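PDB 2ZZJ: glucuronan lyase A from Trichoderma reesei, which probably cleaves beta-1,4-linked glucuronan chains internally by a lyase (elimination) reaction and carries a bound calcium ion. Local coordinates for residues Phe74-Asp79 with Ile112-Asn117; Pro108-Trp113 with Leu119-Val124; Ala94-Ala99 with Thr185-Asp190. All coordinates share one frame; numbering follows the deposited sequence.

Contact 1: Phe74-Asp79 with Ile112-Asn117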
loop_
_atom_site.group_PDB
_atom_site.type_symbol
_atom_site.label_atom_id
_atom_site.label_comp_id
_atom_site.label_asym_id
_atom_site.label_seq_id
_atom_site.Cartn_x
_atom_site.Cartn_y
_atom_site.Cartn_z
ATOM N N PHE A 74 -8.053 -6.818 2.511
ATOM C CA PHE A 74 -6.856 -7.618 2.852
ATOM C C PHE A 74 -7.087 -8.440 4.113
ATOM O O PHE A 74 -7.985 -8.141 4.896
ATOM C CB PHE A 74 -5.595 -6.746 2.996
ATOM C CG PHE A 74 -5.501 -6.038 4.327
ATOM C CD1 PHE A 74 -4.785 -6.604 5.380
ATOM C CD2 PHE A 74 -6.200 -4.831 4.537
ATOM C CE1 PHE A 74 -4.711 -5.953 6.650
ATOM C CE2 PHE A 74 -6.148 -4.166 5.814
ATOM C CZ PHE A 74 -5.405 -4.743 6.846
ATOM N N ARG A 75 -6.255 -9.462 4.290
ATOM C CA ARG A 75 -6.406 -10.406 5.373
ATOM C C ARG A 75 -5.024 -10.896 5.765
ATOM O O ARG A 75 -4.256 -11.355 4.918
ATOM C CB ARG A 75 -7.246 -11.584 4.890
ATOM C CG ARG A 75 -7.474 -12.655 5.963
ATOM C CD ARG A 75 -8.107 -13.858 5.302
ATOM N NE ARG A 75 -8.477 -14.895 6.265
ATOM C CZ ARG A 75 -7.655 -15.853 6.677
ATOM N NH1 ARG A 75 -6.417 -15.895 6.241
ATOM N NH2 ARG A 75 -8.082 -16.783 7.530
ATOM N N LEU A 76 -4.695 -10.784 7.055
ATOM C CA LEU A 76 -3.479 -11.414 7.548
ATOM C C LEU A 76 -3.772 -12.870 7.861
ATOM O O LEU A 76 -4.904 -13.219 8.227
ATOM C CB LEU A 76 -3.012 -10.758 8.830
ATOM C CG LEU A 76 -2.856 -9.230 8.824
ATOM C CD1 LEU A 76 -2.441 -8.693 10.203
ATOM C CD2 LEU A 76 -1.847 -8.804 7.753
ATOM N N SER A 77 -2.752 -13.717 7.786
ATOM C CA SER A 77 -2.911 -15.117 8.235
ATOM C C SER A 77 -3.497 -15.169 9.657
ATOM O O SER A 77 -3.250 -14.315 10.494
ATOM C CB SER A 77 -1.580 -15.864 8.226
ATOM O OG SER A 77 -0.735 -15.278 9.201
ATOM N N GLU A 78 -4.308 -16.179 9.899
ATOM C CA GLU A 78 -4.858 -16.330 11.243
ATOM C C GLU A 78 -3.761 -16.426 12.332
ATOM O O GLU A 78 -3.933 -15.933 13.446
ATOM C CB GLU A 78 -5.748 -17.547 11.272
ATOM C CG GLU A 78 -6.079 -17.884 12.717
ATOM C CD GLU A 78 -7.056 -19.000 12.855
ATOM O OE1 GLU A 78 -7.766 -18.933 13.874
ATOM O OE2 GLU A 78 -7.119 -19.911 11.974
ATOM N N ASP A 79 -2.635 -17.048 11.993
ATOM C CA ASP A 79 -1.529 -17.195 12.908
ATOM C C ASP A 79 -0.458 -16.111 12.770
ATOM O O ASP A 79 0.702 -16.356 13.144
ATOM C CB ASP A 79 -0.900 -18.575 12.715
ATOM C CG ASP A 79 -0.328 -18.779 11.321
ATOM O OD1 ASP A 79 -0.183 -17.800 10.548
ATOM O OD2 ASP A 79 -0.011 -19.935 11.011
ATOM N N ILE A 112 0.896 2.129 3.179
ATOM C CA ILE A 112 0.020 1.580 4.195
ATOM C C ILE A 112 0.695 0.350 4.755
ATOM O O ILE A 112 1.127 -0.521 4.001
ATOM C CB ILE A 112 -1.393 1.218 3.611
ATOM C CG1 ILE A 112 -1.979 2.438 2.858
ATOM C CG2 ILE A 112 -2.310 0.658 4.762
ATOM C CD1 ILE A 112 -3.377 2.279 2.282
ATOM N N TRP A 113 0.796 0.258 6.084
ATOM C CA TRP A 113 1.510 -0.863 6.680
ATOM C C TRP A 113 0.952 -1.280 8.024
ATOM O O TRP A 113 0.125 -0.575 8.577
ATOM C CB TRP A 113 3.023 -0.599 6.759
ATOM C CG TRP A 113 3.526 0.489 7.732
ATOM C CD1 TRP A 113 4.126 0.277 8.960
ATOM C CD2 TRP A 113 3.596 1.908 7.501
ATOM N NE1 TRP A 113 4.513 1.476 9.515
ATOM C CE2 TRP A 113 4.206 2.489 8.649
ATOM C CE3 TRP A 113 3.198 2.751 6.438
ATOM C CZ2 TRP A 113 4.436 3.868 8.761
ATOM C CZ3 TRP A 113 3.404 4.136 6.558
ATOM C CH2 TRP A 113 4.026 4.672 7.730
ATOM N N ILE A 114 1.374 -2.469 8.462
ATOM C CA ILE A 114 1.104 -3.000 9.824
ATOM C C ILE A 114 2.348 -2.797 10.678
ATOM O O ILE A 114 3.439 -3.156 10.260
ATOM C CB ILE A 114 0.788 -4.553 9.788
ATOM C CG1 ILE A 114 -0.304 -4.890 8.757
ATOM C CG2 ILE A 114 0.301 -5.046 11.149
ATOM C CD1 ILE A 114 -1.635 -4.234 9.031
ATOM N N GLN A 115 2.190 -2.227 11.878
ATOM C CA GLN A 115 3.273 -2.125 12.857
ATOM C C GLN A 115 2.648 -2.594 14.166
ATOM O O GLN A 115 1.632 -2.071 14.565
ATOM C CB GLN A 115 3.730 -0.654 12.943
ATOM C CG GLN A 115 5.126 -0.409 13.431
ATOM C CD GLN A 115 5.593 1.035 13.213
ATOM O OE1 GLN A 115 5.691 1.521 12.084
ATOM N NE2 GLN A 115 5.931 1.714 14.310
ATOM N N ASN A 116 3.211 -3.610 14.800
ATOM C CA ASN A 116 2.495 -4.283 15.904
ATOM C C ASN A 116 1.121 -4.704 15.384
ATOM O O ASN A 116 1.048 -5.266 14.285
ATOM C CB ASN A 116 2.403 -3.349 17.127
ATOM C CG ASN A 116 3.793 -3.065 17.741
ATOM O OD1 ASN A 116 4.475 -3.999 18.156
ATOM N ND2 ASN A 116 4.193 -1.790 17.805
ATOM N N ASN A 117 0.035 -4.399 16.103
ATOM C CA ASN A 117 -1.297 -4.766 15.582
ATOM C C ASN A 117 -2.065 -3.566 15.035
ATOM O O ASN A 117 -3.293 -3.541 15.022
ATOM C CB ASN A 117 -2.135 -5.516 16.631
ATOM C CG ASN A 117 -2.531 -4.640 17.786
ATOM O OD1 ASN A 117 -1.963 -3.570 17.996
ATOM N ND2 ASN A 117 -3.525 -5.094 18.554
#

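Contact 2: Pro108-Trp113 with Leu119-Val124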
loop_
_atom_site.group_PDB
_atom_site.type_symbol
_atom_site.label_atom_id
_atom_site.label_comp_id
_atom_site.label_asym_id
_atom_site.label_seq_id
_atom_site.Cartn_x
_atom_site.Cartn_y
_atom_site.Cartn_z
ATOM N N PRO A 108 8.574 6.161 -2.969
ATOM C CA PRO A 108 7.196 5.921 -2.498
ATOM C C PRO A 108 6.640 7.164 -1.849
ATOM O O PRO A 108 7.361 7.878 -1.122
ATOM C CB PRO A 108 7.353 4.807 -1.446
ATOM C CG PRO A 108 8.824 4.872 -0.986
ATOM C CD PRO A 108 9.600 5.439 -2.185
ATOM N N SER A 109 5.364 7.437 -2.078
ATOM C CA SER A 109 4.718 8.512 -1.350
ATOM C C SER A 109 3.881 7.948 -0.207
ATOM O O SER A 109 4.398 7.628 0.886
ATOM C CB SER A 109 3.890 9.412 -2.286
ATOM O OG SER A 109 2.930 8.694 -3.055
ATOM N N THR A 110 2.581 7.840 -0.442
ATOM C CA THR A 110 1.718 7.284 0.582
ATOM C C THR A 110 1.963 5.773 0.655
ATOM O O THR A 110 2.101 5.098 -0.377
ATOM C CB THR A 110 0.232 7.645 0.351
ATOM O OG1 THR A 110 -0.022 8.981 0.851
ATOM C CG2 THR A 110 -0.706 6.692 1.064
ATOM N N MET A 111 2.036 5.267 1.890
ATOM C CA MET A 111 2.235 3.833 2.146
ATOM C C MET A 111 1.271 3.404 3.222
ATOM O O MET A 111 0.857 4.219 4.088
ATOM C CB MET A 111 3.689 3.507 2.580
ATOM C CG MET A 111 4.756 3.868 1.524
ATOM S SD MET A 111 6.449 3.647 2.192
ATOM C CE MET A 111 6.703 1.952 1.761
ATOM N N ILE A 112 0.896 2.129 3.179
ATOM C CA ILE A 112 0.020 1.580 4.195
ATOM C C ILE A 112 0.695 0.350 4.755
ATOM O O ILE A 112 1.127 -0.521 4.001
ATOM C CB ILE A 112 -1.393 1.218 3.611
ATOM C CG1 ILE A 112 -1.979 2.438 2.858
ATOM C CG2 ILE A 112 -2.310 0.658 4.762
ATOM C CD1 ILE A 112 -3.377 2.279 2.282
ATOM N N TRP A 113 0.796 0.258 6.084
ATOM C CA TRP A 113 1.510 -0.863 6.680
ATOM C C TRP A 113 0.952 -1.280 8.024
ATOM O O TRP A 113 0.125 -0.575 8.577
ATOM C CB TRP A 113 3.023 -0.599 6.759
ATOM C CG TRP A 113 3.526 0.489 7.732
ATOM C CD1 TRP A 113 4.126 0.277 8.960
ATOM C CD2 TRP A 113 3.596 1.908 7.501
ATOM N NE1 TRP A 113 4.513 1.476 9.515
ATOM C CE2 TRP A 113 4.206 2.489 8.649
ATOM C CE3 TRP A 113 3.198 2.751 6.438
ATOM C CZ2 TRP A 113 4.436 3.868 8.761
ATOM C CZ3 TRP A 113 3.404 4.136 6.558
ATOM C CH2 TRP A 113 4.026 4.672 7.730
ATOM N N LEU A 119 -2.746 -0.510 12.031
ATOM C CA LEU A 119 -2.609 0.070 10.685
ATOM C C LEU A 119 -1.989 1.453 10.761
ATOM O O LEU A 119 -2.515 2.334 11.466
ATOM C CB LEU A 119 -3.963 0.230 10.026
ATOM C CG LEU A 119 -4.026 0.427 8.505
ATOM C CD1 LEU A 119 -3.691 -0.873 7.817
ATOM C CD2 LEU A 119 -5.408 0.920 8.082
ATOM N N TYR A 120 -0.906 1.645 10.019
ATOM C CA TYR A 120 -0.264 2.942 9.866
ATOM C C TYR A 120 -0.386 3.446 8.426
ATOM O O TYR A 120 -0.412 2.644 7.488
ATOM C CB TYR A 120 1.232 2.770 10.106
ATOM C CG TYR A 120 1.679 2.815 11.548
ATOM C CD1 TYR A 120 2.719 3.669 11.926
ATOM C CD2 TYR A 120 1.089 1.992 12.515
ATOM C CE1 TYR A 120 3.160 3.728 13.246
ATOM C CE2 TYR A 120 1.537 2.041 13.858
ATOM C CZ TYR A 120 2.572 2.915 14.194
ATOM O OH TYR A 120 3.023 2.969 15.514
ATOM N N SER A 121 -0.377 4.764 8.225
ATOM C CA SER A 121 -0.188 5.277 6.870
ATOM C C SER A 121 0.629 6.539 6.933
ATOM O O SER A 121 1.063 6.937 8.023
ATOM C CB SER A 121 -1.513 5.492 6.113
ATOM O OG SER A 121 -1.252 5.718 4.721
ATOM N N ARG A 122 0.867 7.148 5.780
ATOM C CA ARG A 122 1.632 8.392 5.722
ATOM C C ARG A 122 1.353 9.063 4.413
ATOM O O ARG A 122 0.798 8.443 3.516
ATOM C CB ARG A 122 3.124 8.075 5.780
ATOM C CG ARG A 122 3.636 7.403 4.553
ATOM C CD ARG A 122 5.094 6.999 4.667
ATOM N NE ARG A 122 5.725 7.092 3.365
ATOM C CZ ARG A 122 7.039 7.037 3.157
ATOM N NH1 ARG A 122 7.522 7.130 1.930
ATOM N NH2 ARG A 122 7.882 6.892 4.184
ATOM N N TYR A 123 1.714 10.340 4.303
ATOM C CA TYR A 123 1.834 10.973 3.012
ATOM C C TYR A 123 3.140 11.758 3.039
ATOM O O TYR A 123 3.709 11.995 4.124
ATOM C CB TYR A 123 0.641 11.883 2.704
ATOM C CG TYR A 123 0.303 12.911 3.777
ATOM C CD1 TYR A 123 0.872 14.203 3.764
ATOM C CD2 TYR A 123 -0.580 12.609 4.787
ATOM C CE1 TYR A 123 0.551 15.160 4.763
ATOM C CE2 TYR A 123 -0.906 13.544 5.784
ATOM C CZ TYR A 123 -0.332 14.829 5.766
ATOM O OH TYR A 123 -0.676 15.746 6.778
ATOM N N VAL A 124 3.599 12.134 1.849
ATOM C CA VAL A 124 4.857 12.846 1.651
ATOM C C VAL A 124 4.581 14.148 0.918
ATOM O O VAL A 124 3.790 14.185 -0.024
ATOM C CB VAL A 124 5.847 11.960 0.849
ATOM C CG1 VAL A 124 7.155 12.655 0.605
ATOM C CG2 VAL A 124 6.123 10.674 1.626
HETATM O O HOH W 1 1.768 11.011 -0.197
#

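Contact 3: Ala94-Ala99 with Thr185-Asp190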
loop_
_atom_site.group_PDB
_atom_site.type_symbol
_atom_site.label_atom_id
_atom_site.label_comp_id
_atom_site.label_asym_id
_atom_site.label_seq_id
_atom_site.Cartn_x
_atom_site.Cartn_y
_atom_site.Cartn_z
ATOM N N ALA A 94 6.451 6.220 -7.478
ATOM C CA ALA A 94 6.832 6.696 -8.812
ATOM C C ALA A 94 8.330 6.542 -9.022
ATOM O O ALA A 94 9.111 6.735 -8.090
ATOM C CB ALA A 94 6.482 8.137 -8.968
ATOM N N ASN A 95 8.711 6.214 -10.246
ATOM C CA ASN A 95 10.090 6.338 -10.672
ATOM C C ASN A 95 10.252 7.720 -11.281
ATOM O O ASN A 95 9.499 8.113 -12.194
ATOM C CB ASN A 95 10.456 5.250 -11.676
ATOM C CG ASN A 95 11.939 5.262 -12.035
ATOM O OD1 ASN A 95 12.783 5.669 -11.237
ATOM N ND2 ASN A 95 12.254 4.799 -13.223
ATOM N N ARG A 96 11.205 8.468 -10.732
ATOM C CA ARG A 96 11.395 9.854 -11.067
ATOM C C ARG A 96 12.849 10.049 -11.532
ATOM O O ARG A 96 13.611 10.767 -10.864
ATOM C CB ARG A 96 11.123 10.695 -9.829
ATOM C CG ARG A 96 9.687 10.677 -9.394
ATOM C CD ARG A 96 9.512 11.250 -8.034
ATOM N NE ARG A 96 9.565 12.710 -7.987
ATOM C CZ ARG A 96 10.469 13.397 -7.284
ATOM N NH1 ARG A 96 11.394 12.748 -6.579
ATOM N NH2 ARG A 96 10.428 14.734 -7.265
ATOM N N PRO A 97 13.220 9.441 -12.686
ATOM C CA PRO A 97 14.637 9.337 -13.097
ATOM C C PRO A 97 15.230 10.728 -13.357
ATOM O O PRO A 97 14.620 11.538 -14.078
ATOM C CB PRO A 97 14.589 8.513 -14.387
ATOM C CG PRO A 97 13.179 7.969 -14.493
ATOM C CD PRO A 97 12.314 8.908 -13.721
ATOM N N GLY A 98 16.376 10.996 -12.716
ATOM C CA GLY A 98 17.034 12.296 -12.757
ATOM C C GLY A 98 16.689 13.234 -11.612
ATOM O O GLY A 98 17.171 14.377 -11.591
ATOM N N ALA A 99 15.856 12.788 -10.661
ATOM C CA ALA A 99 15.514 13.646 -9.507
ATOM C C ALA A 99 16.765 13.899 -8.658
ATOM O O ALA A 99 16.999 15.021 -8.156
ATOM C CB ALA A 99 14.393 13.019 -8.644
ATOM N N THR A 185 -0.437 16.599 0.068
ATOM C CA THR A 185 -0.415 15.120 0.100
ATOM C C THR A 185 0.555 14.426 -0.893
ATOM O O THR A 185 0.638 13.181 -0.923
ATOM C CB THR A 185 -1.813 14.577 -0.184
ATOM O OG1 THR A 185 -2.291 15.140 -1.418
ATOM C CG2 THR A 185 -2.756 14.874 0.971
ATOM N N THR A 186 1.232 15.200 -1.747
ATOM C CA THR A 186 2.235 14.672 -2.671
ATOM C C THR A 186 3.311 15.736 -2.930
ATOM O O THR A 186 3.136 16.900 -2.548
ATOM C CB THR A 186 1.634 14.120 -4.013
ATOM O OG1 THR A 186 2.591 13.305 -4.711
ATOM C CG2 THR A 186 1.120 15.242 -4.939
ATOM N N VAL A 187 4.406 15.326 -3.569
ATOM C CA VAL A 187 5.483 16.241 -3.944
ATOM C C VAL A 187 5.057 17.164 -5.093
ATOM O O VAL A 187 4.132 16.852 -5.846
ATOM C CB VAL A 187 6.827 15.488 -4.285
ATOM C CG1 VAL A 187 7.406 14.820 -3.028
ATOM C CG2 VAL A 187 6.654 14.474 -5.381
ATOM N N ASP A 188 5.734 18.306 -5.218
ATOM C CA ASP A 188 5.331 19.313 -6.199
ATOM C C ASP A 188 5.822 19.058 -7.637
ATOM O O ASP A 188 6.436 19.939 -8.245
ATOM C CB ASP A 188 5.680 20.742 -5.708
ATOM C CG ASP A 188 7.188 20.975 -5.529
ATOM O OD1 ASP A 188 7.965 19.996 -5.583
ATOM O OD2 ASP A 188 7.596 22.160 -5.347
ATOM N N ASP A 189 5.531 17.873 -8.180
ATOM C CA ASP A 189 5.699 17.590 -9.617
ATOM C C ASP A 189 4.518 16.782 -10.232
ATOM O O ASP A 189 3.509 16.546 -9.557
ATOM C CB ASP A 189 7.048 16.924 -9.924
ATOM C CG ASP A 189 7.128 15.485 -9.437
ATOM O OD1 ASP A 189 6.057 14.815 -9.280
ATOM O OD2 ASP A 189 8.276 15.007 -9.241
ATOM N N ASP A 190 4.661 16.359 -11.486
ATOM C CA ASP A 190 3.566 15.691 -12.222
ATOM C C ASP A 190 3.896 14.229 -12.594
ATOM O O ASP A 190 3.395 13.690 -13.580
ATOM C CB ASP A 190 3.185 16.488 -13.482
ATOM C CG ASP A 190 2.876 17.952 -13.194
ATOM O OD1 ASP A 190 2.224 18.276 -12.178
ATOM O OD2 ASP A 190 3.291 18.802 -14.012
#

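Contact 1: Phe74-Asp79 with Ile112-Asn117
I114 is the side chain that both F74 and L76 meet. I114 points from strand 106-115 toward strand 66-76, and F74 and L76 point back toward it. The I114 chain is folded at both torsions (chi1 -51°, chi2 -61°), which swings CD1 out toward the phenyl ring while CG1 stays over L76. CD1 approaches F74 CE1 to 4.3 Å. It comes at a slant to the ring, neither squarely over the face nor squarely at the edge. CG1 is the closest branch atom to L76, lying 4.3 Å from L76 CD2. F74 and L76 also touch each other: L76 CD2 is 4.2 Å from F74 CE1. I114 therefore rests on a surface made jointly by a ring and a leucine methyl. The fit is modest and wholly apolar. No hydrogen bond crosses between the segments.

The backbones stand well apart, with L76 CA 9.8 Å from I114 CA, so only side chains span the gap. The neighbours of these residues face the other way. R75 leaves on the outer side of its strand and makes a cation-pi contact with W220. W113 and Q115 lie on the far side of their own strand. There W113 NE1 donates to Q115 OE1 at 2.8 Å, a nearly straight bond (171°) in the plane of the indole.

F74 also packs on Y221 and I89, and L76 on V219, so the same apolar layer continues around the contact. The F74 side chain is about 8 Å from that of D222, a calcium ligand. Strands 66-76 and 106-115 belong to different antiparallel sheets. The arrangement is the face-to-face sheet packing inside a beta-jelly roll, built from inward-facing apolar residues.

Contact 2: Pro108-Trp113 with Leu119-Val124
This contact is part of the beta hairpin of strands 106-115 and 118-126, in which W113 pairs with Y120 and R122 reaches back to S109. The W113-Y120 pairing is antiparallel: Y120 N donates to W113 O at 2.8 Å, and W113 N to Y120 O at 3.0 Å. Y120 CB sits over the indole face, 3.5 Å from the centroid of the five-membered ring, a CH-pi contact. The two rings meet obliquely.

The first strand turns a corner at T110, and side chains take over there. T110 OG1 donates to R122 O in the carbonyl plane (2.8 Å). A water bridges T110 OG1 and V124 N. S121 OG donates to M111 O at 2.7 Å from above the carbonyl plane; the backbone bond from R122 N to the same oxygen is weak.

R122 lies alongside M111, whose SD is centred over one guanidinium face. With R122 CG between backbone N and carbonyl carbon (chi1 69°) and a bend at chi3, the guanidinium turns back to S109 and M111. R122 NE meets S109 O at 2.9 Å, almost in line with the carbonyl. Side-chain donors and a water hold the hairpin where the strand leaves regular backbone pairing.

Contact 3: Ala94-Ala99 with Thr185-Asp190
A salt bridge between R96 and D189 ties two loops together at the periphery of the fold. R96 follows strand 86-95, and D189 lies in the loop that leads into strand 192-197. R96 grips side-on with two nitrogens, both on one oxygen. R96 NE donates to the syn lone pair of D189 OD2 at 2.9 Å. R96 NH2 reaches D189 OD2 at the same length, 2.9 Å, but from above the carboxylate plane. The oxygen is close to the guanidinium plane, and the two flat groups are turned 39° from each other. A bend at chi3 of R96 (77°) brings the NE and NH2 edge round to the aspartate.

Strands 86-95 and 192-197 pair in one sheet of the jelly roll, so the bridge links loops at the same end of neighbouring strands. A type II turn from R96 to A99 reverses the first chain, with A99 N bonded to R96 O. In the other loop, D188 centres an inverse gamma turn. V187 CG2 lies over one guanidinium face, 4.2 Å from R96 NH2.

Other partners fix both ends. R96 NH1 donates to Y128 O. D189 OD1 is bonded to S191 OG, and R129 makes a second salt bridge to D189 OD2.

Contacts 1 and 2 share I112 and W113 on strand 106-115, yet use it differently. Contact 1 looks across the sandwich to the other sheet and is purely apolar. Contact 2 stays within one sheet and is mostly hydrogen bonding. They touch at I114 CD1 and L119 CD1. Contact 2 is nearest the middle of the chain, about 7 Å from centre to centre; contact 1, at about 12 Å, is also buried. Contact 3, centred about 18 Å from the chain's centre, is peripheral but largely buried, lies between loops and rests on charge. It adjoins contact 2 through V124 and V187. Contacts 1 and 3 do not touch and lie on opposite sides of that centre.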